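Local coordinates for iron-regulated outer membrane protein (Neisseria meningitidis, PDB 4B7O) that transports iron across the outer membrane as a TonB-dependent transporter, probably taking up iron bound to siderophores, at residues A[219-224]-A[246-251]; A[381-386]-A[446-451]; A[389-394]-A[437-442]. All blocks are in the same frame, centred on the assembly; numbering follows the deposited sequence.

Interaction 1 (A[219-224]-A[246-251]); sequences NRNDEK and LDKRSY
K248 and E223 meet in a salt bridge on one face of two antiparallel neighbours in the barrel wall of this TonB-dependent transporter. The register comes from five bridges, N219–S250 to E223–L246, and the two segment axes run at 175°. K248 starts with CG beside its own backbone N (chi1 -62°) and is extended from there. Its CB lies 3.7 Å from N221 O, and CG keeps near that oxygen. CD passes N221 ND2 at 4.1 Å, the two side chains running side by side. CE then comes within 3.7 Å of E223 OE1, and NZ bonds to that oxygen at 2.8 Å, meeting it from above the carboxylate plane. N101 binds both partners, its OD1 taking a bond from K248 NZ and its ND2 giving one to E223 OE1. S250 OG on this face bonds to D140, so the face is turned to the plug. The other face carries a network of R220, D222, K224, D247 and R249, in which the R249–D247 link is doubtful. R220 NE reaches D247 OD1 at 2.8 Å on the syn lone pair, probably offsetting the arginine charge, with the oxygen 25° out of the guanidinium plane.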
loop_
_atom_site.group_PDB
_atom_site.type_symbol
_atom_site.label_atom_id
_atom_site.label_comp_id
_atom_site.label_asym_id
_atom_site.label_seq_id
_atom_site.Cartn_x
_atom_site.Cartn_y
_atom_site.Cartn_z
ATOM N N ASN A 219 -18.917 -7.664 3.437
ATOM C CA ASN A 219 -18.043 -8.825 3.394
ATOM C C ASN A 219 -17.431 -9.114 4.748
ATOM O O ASN A 219 -16.949 -8.217 5.456
ATOM C CB ASN A 219 -16.929 -8.649 2.351
ATOM C CG ASN A 219 -16.521 -9.973 1.713
ATOM O OD1 ASN A 219 -15.577 -10.681 2.180
ATOM N ND2 ASN A 219 -17.250 -10.345 0.645
ATOM N N ARG A 220 -17.425 -10.371 5.133
ATOM C CA ARG A 220 -16.768 -10.660 6.360
ATOM C C ARG A 220 -15.827 -11.805 6.197
ATOM O O ARG A 220 -16.084 -12.712 5.456
ATOM C CB ARG A 220 -17.757 -10.884 7.474
ATOM C CG ARG A 220 -17.209 -11.760 8.577
ATOM C CD ARG A 220 -18.223 -11.881 9.683
ATOM N NE ARG A 220 -17.636 -12.187 10.989
ATOM C CZ ARG A 220 -18.053 -13.198 11.763
ATOM N NH1 ARG A 220 -19.033 -14.000 11.331
ATOM N NH2 ARG A 220 -17.496 -13.420 12.957
ATOM N N ASN A 221 -14.682 -11.726 6.847
ATOM C CA ASN A 221 -13.750 -12.809 6.793
ATOM C C ASN A 221 -13.224 -13.100 8.183
ATOM O O ASN A 221 -12.515 -12.281 8.782
ATOM C CB ASN A 221 -12.612 -12.527 5.821
ATOM C CG ASN A 221 -11.531 -13.609 5.861
ATOM O OD1 ASN A 221 -11.777 -14.794 6.194
ATOM N ND2 ASN A 221 -10.317 -13.209 5.532
ATOM N N ASP A 222 -13.607 -14.252 8.718
ATOM C CA ASP A 222 -13.270 -14.510 10.093
ATOM C C ASP A 222 -12.104 -15.457 10.209
ATOM O O ASP A 222 -12.212 -16.630 9.909
ATOM C CB ASP A 222 -14.481 -15.056 10.827
ATOM C CG ASP A 222 -14.220 -15.217 12.306
ATOM O OD1 ASP A 222 -13.204 -14.660 12.790
ATOM O OD2 ASP A 222 -15.023 -15.916 12.973
ATOM N N GLU A 223 -10.938 -14.986 10.583
ATOM C CA GLU A 223 -9.842 -15.961 10.496
ATOM C C GLU A 223 -9.284 -16.331 11.850
ATOM O O GLU A 223 -9.015 -15.465 12.644
ATOM C CB GLU A 223 -8.717 -15.456 9.596
ATOM C CG GLU A 223 -9.081 -15.218 8.133
ATOM C CD GLU A 223 -7.963 -14.499 7.387
ATOM O OE1 GLU A 223 -7.438 -13.498 7.957
ATOM O OE2 GLU A 223 -7.592 -14.936 6.256
ATOM N N LYS A 224 -9.107 -17.619 12.088
ATOM C CA LYS A 224 -8.404 -18.113 13.266
ATOM C C LYS A 224 -6.899 -17.992 13.109
ATOM O O LYS A 224 -6.409 -17.592 12.073
ATOM C CB LYS A 224 -8.711 -19.604 13.515
ATOM C CG LYS A 224 -10.138 -19.933 13.944
ATOM C CD LYS A 224 -10.914 -18.695 14.346
ATOM C CE LYS A 224 -12.411 -18.986 14.197
ATOM N NZ LYS A 224 -13.241 -17.762 14.435
ATOM N N LEU A 246 -8.049 -12.617 13.068
ATOM C CA LEU A 246 -8.741 -11.357 12.875
ATOM C C LEU A 246 -10.091 -11.570 12.318
ATOM O O LEU A 246 -10.261 -12.344 11.369
ATOM C CB LEU A 246 -7.972 -10.463 11.918
ATOM C CG LEU A 246 -6.798 -9.698 12.568
ATOM C CD1 LEU A 246 -6.067 -8.900 11.487
ATOM C CD2 LEU A 246 -7.218 -8.783 13.726
ATOM N N ASP A 247 -11.061 -10.888 12.903
ATOM C CA ASP A 247 -12.351 -10.830 12.307
ATOM C C ASP A 247 -12.467 -9.549 11.486
ATOM O O ASP A 247 -12.693 -8.480 12.041
ATOM C CB ASP A 247 -13.468 -10.866 13.338
ATOM C CG ASP A 247 -14.828 -10.998 12.674
ATOM O OD1 ASP A 247 -14.935 -11.601 11.595
ATOM O OD2 ASP A 247 -15.808 -10.510 13.181
ATOM N N LYS A 248 -12.341 -9.673 10.171
ATOM C CA LYS A 248 -12.328 -8.534 9.230
ATOM C C LYS A 248 -13.695 -8.296 8.651
ATOM O O LYS A 248 -14.335 -9.207 8.129
ATOM C CB LYS A 248 -11.395 -8.860 8.083
ATOM C CG LYS A 248 -9.959 -9.055 8.558
ATOM C CD LYS A 248 -9.184 -9.736 7.455
ATOM C CE LYS A 248 -7.721 -9.776 7.766
ATOM N NZ LYS A 248 -7.083 -10.850 6.965
ATOM N N ARG A 249 -14.165 -7.075 8.745
ATOM C CA ARG A 249 -15.423 -6.717 8.118
ATOM C C ARG A 249 -15.255 -5.519 7.215
ATOM O O ARG A 249 -14.576 -4.556 7.563
ATOM C CB ARG A 249 -16.448 -6.395 9.174
ATOM C CG ARG A 249 -16.822 -7.667 9.880
ATOM C CD ARG A 249 -17.536 -7.411 11.172
ATOM N NE ARG A 249 -17.435 -8.599 12.007
ATOM C CZ ARG A 249 -18.050 -8.672 13.171
ATOM N NH1 ARG A 249 -18.798 -7.643 13.571
ATOM N NH2 ARG A 249 -17.927 -9.747 13.919
ATOM N N SER A 250 -15.863 -5.574 6.054
ATOM C CA SER A 250 -15.854 -4.424 5.214
ATOM C C SER A 250 -17.202 -4.267 4.586
ATOM O O SER A 250 -17.879 -5.258 4.328
ATOM C CB SER A 250 -14.762 -4.544 4.163
ATOM O OG SER A 250 -14.967 -5.683 3.356
ATOM N N TYR A 251 -17.620 -3.024 4.395
ATOM C CA TYR A 251 -18.752 -2.770 3.541
ATOM C C TYR A 251 -18.519 -1.538 2.671
ATOM O O TYR A 251 -17.641 -0.724 2.935
ATOM C CB TYR A 251 -20.036 -2.734 4.354
ATOM C CG TYR A 251 -20.244 -1.478 5.089
ATOM C CD1 TYR A 251 -20.852 -0.388 4.459
ATOM C CD2 TYR A 251 -19.898 -1.372 6.417
ATOM C CE1 TYR A 251 -21.047 0.790 5.122
ATOM C CE2 TYR A 251 -20.114 -0.209 7.098
ATOM C CZ TYR A 251 -20.684 0.874 6.440
ATOM O OH TYR A 251 -20.875 2.074 7.092
#

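Interaction 2 (A[381-386]-A[446-451]); sequences GINYRH and GAYIEA
Four backbone hydrogen bonds join G381 and N383 to Y448 and G446, and they fix the register. N383 N to G446 O is the shortest at 2.7 Å, and G446 N returns a bond to N383 O at 2.8 Å. The pair G381–Y448 is longer, 3.2 Å from G381 N to Y448 O. Two CA-H...O contacts lie between the two hydrogen-bonded pairs, among them I382 CA to G446 O at 3.1 Å. The ladder belongs to the transmembrane beta-barrel of the TonB-dependent receptor family, and here the two segments overlap over three residue pairs, their axes at 159°. Ring-to-backbone packing occupies the face of N383 and Y448: chi1 of 62° sets Y448 CG between its backbone N and carbonyl carbon, and the ring lies over G381, whose N sits 3.3 Å above the ring plane, offset toward the rim. N383 OD1 stands at the ring edge, 4.0 Å from Y448 CD2. The polar ends bond beyond the two segments, Y448 OH to N367, N383 OD1 to R465 and N383 ND2 to N365, while I160 and S157 touch this face. Apolar contact on the other face is slight: I382 CD1 touches A447 CB at 3.7 Å.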
loop_
_atom_site.group_PDB
_atom_site.type_symbol
_atom_site.label_atom_id
_atom_site.label_comp_id
_atom_site.label_asym_id
_atom_site.label_seq_id
_atom_site.Cartn_x
_atom_site.Cartn_y
_atom_site.Cartn_z
ATOM N N GLY A 381 -3.408 20.793 -12.598
ATOM C CA GLY A 381 -4.329 20.640 -11.531
ATOM C C GLY A 381 -3.746 20.973 -10.205
ATOM O O GLY A 381 -2.623 21.503 -10.106
ATOM N N ILE A 382 -4.501 20.606 -9.186
ATOM C CA ILE A 382 -4.277 21.067 -7.790
ATOM C C ILE A 382 -4.497 19.913 -6.827
ATOM O O ILE A 382 -5.442 19.163 -6.983
ATOM C CB ILE A 382 -5.346 22.135 -7.432
ATOM C CG1 ILE A 382 -5.163 23.367 -8.297
ATOM C CG2 ILE A 382 -5.213 22.594 -5.989
ATOM C CD1 ILE A 382 -3.905 24.115 -7.878
ATOM N N ASN A 383 -3.620 19.792 -5.837
ATOM C CA ASN A 383 -3.679 18.754 -4.842
ATOM C C ASN A 383 -3.712 19.415 -3.484
ATOM O O ASN A 383 -2.829 20.235 -3.188
ATOM C CB ASN A 383 -2.405 17.918 -4.898
ATOM C CG ASN A 383 -2.148 17.311 -6.263
ATOM O OD1 ASN A 383 -1.063 17.504 -6.816
ATOM N ND2 ASN A 383 -3.140 16.577 -6.814
ATOM N N TYR A 384 -4.727 19.072 -2.680
ATOM C CA TYR A 384 -4.772 19.480 -1.273
ATOM C C TYR A 384 -4.917 18.299 -0.306
ATOM O O TYR A 384 -5.852 17.505 -0.404
ATOM C CB TYR A 384 -5.984 20.416 -1.068
ATOM C CG TYR A 384 -6.134 20.871 0.359
ATOM C CD1 TYR A 384 -5.298 21.867 0.862
ATOM C CD2 TYR A 384 -7.068 20.271 1.230
ATOM C CE1 TYR A 384 -5.388 22.290 2.163
ATOM C CE2 TYR A 384 -7.189 20.697 2.548
ATOM C CZ TYR A 384 -6.330 21.716 2.991
ATOM O OH TYR A 384 -6.350 22.188 4.262
ATOM N N ARG A 385 -4.063 18.185 0.675
ATOM C CA ARG A 385 -4.319 17.156 1.679
ATOM C C ARG A 385 -4.145 17.706 3.065
ATOM O O ARG A 385 -3.109 18.264 3.326
ATOM C CB ARG A 385 -3.344 15.987 1.541
ATOM C CG ARG A 385 -3.811 14.807 2.356
ATOM C CD ARG A 385 -2.985 13.571 2.153
ATOM N NE ARG A 385 -1.607 13.831 2.421
ATOM C CZ ARG A 385 -0.608 13.075 1.990
ATOM N NH1 ARG A 385 -0.833 11.969 1.265
ATOM N NH2 ARG A 385 0.601 13.439 2.320
ATOM N N HIS A 386 -5.129 17.507 3.945
ATOM C CA HIS A 386 -5.000 17.840 5.381
ATOM C C HIS A 386 -5.074 16.622 6.248
ATOM O O HIS A 386 -6.061 15.828 6.187
ATOM C CB HIS A 386 -6.093 18.857 5.811
ATOM C CG HIS A 386 -5.878 19.435 7.197
ATOM N ND1 HIS A 386 -6.354 18.835 8.317
ATOM C CD2 HIS A 386 -5.180 20.568 7.623
ATOM C CE1 HIS A 386 -5.983 19.553 9.390
ATOM N NE2 HIS A 386 -5.257 20.605 8.965
ATOM N N GLY A 446 -0.259 21.094 -3.762
ATOM C CA GLY A 446 0.406 20.843 -5.029
ATOM C C GLY A 446 -0.313 21.487 -6.216
ATOM O O GLY A 446 -1.558 21.401 -6.371
ATOM N N ALA A 447 0.439 22.180 -7.057
ATOM C CA ALA A 447 -0.084 22.428 -8.401
ATOM C C ALA A 447 0.940 21.883 -9.389
ATOM O O ALA A 447 2.142 21.816 -9.097
ATOM C CB ALA A 447 -0.303 23.891 -8.609
ATOM N N TYR A 448 0.473 21.470 -10.547
ATOM C CA TYR A 448 1.371 20.853 -11.483
ATOM C C TYR A 448 0.863 21.233 -12.808
ATOM O O TYR A 448 -0.334 21.508 -12.970
ATOM C CB TYR A 448 1.311 19.310 -11.394
ATOM C CG TYR A 448 -0.046 18.712 -11.728
ATOM C CD1 TYR A 448 -0.405 18.437 -13.027
ATOM C CD2 TYR A 448 -0.961 18.438 -10.734
ATOM C CE1 TYR A 448 -1.637 17.891 -13.328
ATOM C CE2 TYR A 448 -2.205 17.916 -11.029
ATOM C CZ TYR A 448 -2.524 17.644 -12.314
ATOM O OH TYR A 448 -3.748 17.129 -12.590
ATOM N N ILE A 449 1.760 21.180 -13.780
ATOM C CA ILE A 449 1.372 21.341 -15.183
ATOM C C ILE A 449 2.221 20.352 -15.982
ATOM O O ILE A 449 3.415 20.189 -15.713
ATOM C CB ILE A 449 1.573 22.821 -15.649
ATOM C CG1 ILE A 449 1.548 22.882 -17.162
ATOM C CG2 ILE A 449 2.911 23.384 -15.166
ATOM C CD1 ILE A 449 1.375 24.266 -17.704
ATOM N N GLU A 450 1.619 19.672 -16.938
ATOM C CA GLU A 450 2.294 18.601 -17.633
ATOM C C GLU A 450 1.872 18.611 -19.073
ATOM O O GLU A 450 0.674 18.713 -19.381
ATOM C CB GLU A 450 1.912 17.255 -17.025
ATOM C CG GLU A 450 2.765 16.089 -17.484
ATOM C CD GLU A 450 2.409 14.784 -16.761
ATOM O OE1 GLU A 450 1.302 14.247 -17.044
ATOM O OE2 GLU A 450 3.235 14.302 -15.921
ATOM N N ALA A 451 2.853 18.467 -19.964
ATOM C CA ALA A 451 2.573 18.506 -21.399
ATOM C C ALA A 451 2.794 17.142 -22.052
ATOM O O ALA A 451 3.788 16.485 -21.785
ATOM C CB ALA A 451 3.435 19.581 -22.071
#

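Interaction 3 (A[389-394]-A[437-442])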
loop_
_atom_site.group_PDB
_atom_site.type_symbol
_atom_site.label_atom_id
_atom_site.label_comp_id
_atom_site.label_asym_id
_atom_site.label_seq_id
_atom_site.Cartn_x
_atom_site.Cartn_y
_atom_site.Cartn_z
ATOM N N ILE A 389 -3.949 14.132 13.511
ATOM C CA ILE A 389 -3.858 13.018 14.427
ATOM C C ILE A 389 -4.529 13.517 15.733
ATOM O O ILE A 389 -4.203 14.587 16.191
ATOM C CB ILE A 389 -2.383 12.698 14.703
ATOM C CG1 ILE A 389 -1.698 12.029 13.520
ATOM C CG2 ILE A 389 -2.218 11.787 15.853
ATOM C CD1 ILE A 389 -0.279 11.496 13.766
ATOM N N LYS A 390 -5.474 12.756 16.304
ATOM C CA LYS A 390 -6.275 13.163 17.497
ATOM C C LYS A 390 -6.309 12.029 18.443
ATOM O O LYS A 390 -7.110 11.118 18.250
ATOM C CB LYS A 390 -7.733 13.442 17.114
ATOM C CG LYS A 390 -7.862 14.076 15.748
ATOM C CD LYS A 390 -9.280 14.016 15.224
ATOM C CE LYS A 390 -9.347 14.897 14.006
ATOM N NZ LYS A 390 -10.744 15.179 13.633
ATOM N N PRO A 391 -5.400 12.007 19.420
ATOM C CA PRO A 391 -5.396 10.966 20.436
ATOM C C PRO A 391 -6.506 11.210 21.497
ATOM O O PRO A 391 -7.113 12.278 21.512
ATOM C CB PRO A 391 -4.016 11.095 21.043
ATOM C CG PRO A 391 -3.635 12.528 20.835
ATOM C CD PRO A 391 -4.411 13.058 19.689
ATOM N N GLN A 392 -6.802 10.231 22.354
ATOM C CA GLN A 392 -7.903 10.385 23.307
ATOM C C GLN A 392 -7.661 11.521 24.288
ATOM O O GLN A 392 -8.554 12.325 24.560
ATOM C CB GLN A 392 -8.085 9.089 24.075
ATOM C CG GLN A 392 -9.324 9.042 24.956
ATOM C CD GLN A 392 -9.760 7.609 25.166
ATOM O OE1 GLN A 392 -10.435 7.027 24.292
ATOM N NE2 GLN A 392 -9.360 7.011 26.312
ATOM N N ALA A 393 -6.451 11.575 24.838
ATOM C CA ALA A 393 -6.018 12.725 25.628
ATOM C C ALA A 393 -4.497 12.760 25.623
ATOM O O ALA A 393 -3.851 11.734 25.397
ATOM C CB ALA A 393 -6.527 12.569 27.042
ATOM N N PHE A 394 -3.909 13.915 25.870
ATOM C CA PHE A 394 -2.469 13.967 26.044
ATOM C C PHE A 394 -1.982 13.499 27.415
ATOM O O PHE A 394 -2.709 13.609 28.376
ATOM C CB PHE A 394 -2.005 15.351 25.673
ATOM C CG PHE A 394 -2.309 15.685 24.235
ATOM C CD1 PHE A 394 -1.432 15.262 23.203
ATOM C CD2 PHE A 394 -3.480 16.344 23.884
ATOM C CE1 PHE A 394 -1.709 15.532 21.876
ATOM C CE2 PHE A 394 -3.770 16.614 22.525
ATOM C CZ PHE A 394 -2.886 16.189 21.526
ATOM N N LEU A 437 0.480 20.296 24.867
ATOM C CA LEU A 437 0.323 19.594 23.590
ATOM C C LEU A 437 -1.033 19.770 22.930
ATOM O O LEU A 437 -2.022 19.781 23.599
ATOM C CB LEU A 437 0.591 18.127 23.822
ATOM C CG LEU A 437 2.063 17.772 23.731
ATOM C CD1 LEU A 437 3.047 18.931 23.944
ATOM C CD2 LEU A 437 2.343 16.620 24.659
ATOM N N SER A 438 -1.043 19.979 21.617
ATOM C CA SER A 438 -2.280 19.889 20.839
ATOM C C SER A 438 -2.149 18.841 19.685
ATOM O O SER A 438 -1.116 18.135 19.533
ATOM C CB SER A 438 -2.682 21.270 20.321
ATOM O OG SER A 438 -1.601 21.826 19.638
ATOM N N ASN A 439 -3.204 18.730 18.890
ATOM C CA ASN A 439 -3.250 17.780 17.803
ATOM C C ASN A 439 -2.335 18.155 16.641
ATOM O O ASN A 439 -2.547 19.193 15.992
ATOM C CB ASN A 439 -4.661 17.731 17.283
ATOM C CG ASN A 439 -5.558 16.962 18.191
ATOM O OD1 ASN A 439 -5.101 16.456 19.219
ATOM N ND2 ASN A 439 -6.811 16.812 17.805
ATOM N N PRO A 440 -1.373 17.288 16.327
ATOM C CA PRO A 440 -0.454 17.503 15.218
ATOM C C PRO A 440 -1.212 17.475 13.933
ATOM O O PRO A 440 -2.213 16.746 13.831
ATOM C CB PRO A 440 0.488 16.315 15.295
ATOM C CG PRO A 440 0.238 15.705 16.650
ATOM C CD PRO A 440 -1.223 15.945 16.881
ATOM N N THR A 441 -0.810 18.335 12.996
ATOM C CA THR A 441 -1.423 18.347 11.678
ATOM C C THR A 441 -0.394 18.567 10.539
ATOM O O THR A 441 0.762 18.924 10.770
ATOM C CB THR A 441 -2.496 19.432 11.565
ATOM O OG1 THR A 441 -1.844 20.687 11.515
ATOM C CG2 THR A 441 -3.446 19.413 12.739
ATOM N N LYS A 442 -0.841 18.379 9.304
ATOM C CA LYS A 442 0.042 18.523 8.136
ATOM C C LYS A 442 -0.826 18.844 6.962
ATOM O O LYS A 442 -1.817 18.143 6.714
ATOM C CB LYS A 442 0.848 17.268 7.854
ATOM C CG LYS A 442 1.920 17.521 6.799
ATOM C CD LYS A 442 2.878 16.357 6.695
ATOM C CE LYS A 442 2.362 15.350 5.687
ATOM N NZ LYS A 442 3.329 14.222 5.621
#
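I389 N gives a hydrogen bond to P440 O at 3.2 Å, with an N-H...O angle of 163°, and it is the one hydrogen bond between residues 389-394 and 437-442. The return bond of an antiparallel pair is impossible because the proline nitrogen has no hydrogen. Ring carbon CD of P440 instead lies 3.3 Å from I389 O, and the same carbon meets I389 CB at 4.1 Å.

N439 lies between the strand end and the turn beyond it. Its CG lies anti to its own carbonyl carbon, which carries the amide toward residues 389-394 along I389 O, 3.4 Å from N439 CB. N439 ND2 lies over the start of the K390 chain, 3.6 Å from K390 CB, and donates a hydrogen bond to E388 OE2, which would hold the rotation of the amide. OD1 points the other way, toward P391 CD and the rim of the F394 ring, where CZ approaches to 3.2 Å. This oxygen stands at the ring edge, and the amide and ring planes are 50° apart.

L437 closes on one face of that ring. Its CB lies 4.0 Å from the F394 centroid and 28° off the ring normal, a CH-pi contact, while L437 O and S438 N lie over the same ring, offset toward its rim. F394 also touches a crystal neighbour, so its exact pose may partly reflect lattice packing.

S438 OG bonds to K472, tying the second segment to the next strand of the wall. The whole arrangement is that of two neighbouring strands parting into a long connection, which contains helix 423-434, as at the loop-bearing rim of a TonB-dependent beta-barrel.

In the fold
Interactions 1 and 2 join neighbouring antiparallel strands of the barrel; interaction 3 lies where strands 376-391 and 441-455 run into their connection. Interactions 2 and 3 share these two strands, with interaction 3 nested inside the loop that interaction 2 closes. Their centres are 27 Å apart, yet the segments touch, H386 NE2 lying 4.0 Å from T441 CB. The paired strands thus pass from a buried stretch of wall to the rim where they part. Interaction 1 lies across the chain centre from interaction 2, with centres about 37 Å apart; its nearest atoms stay about 18 Å from interaction 3. Interactions 1 and 2 each have a face touching the plug. The structure is the apoprotein form, so none of the three contacts can be tied to a bound substrate.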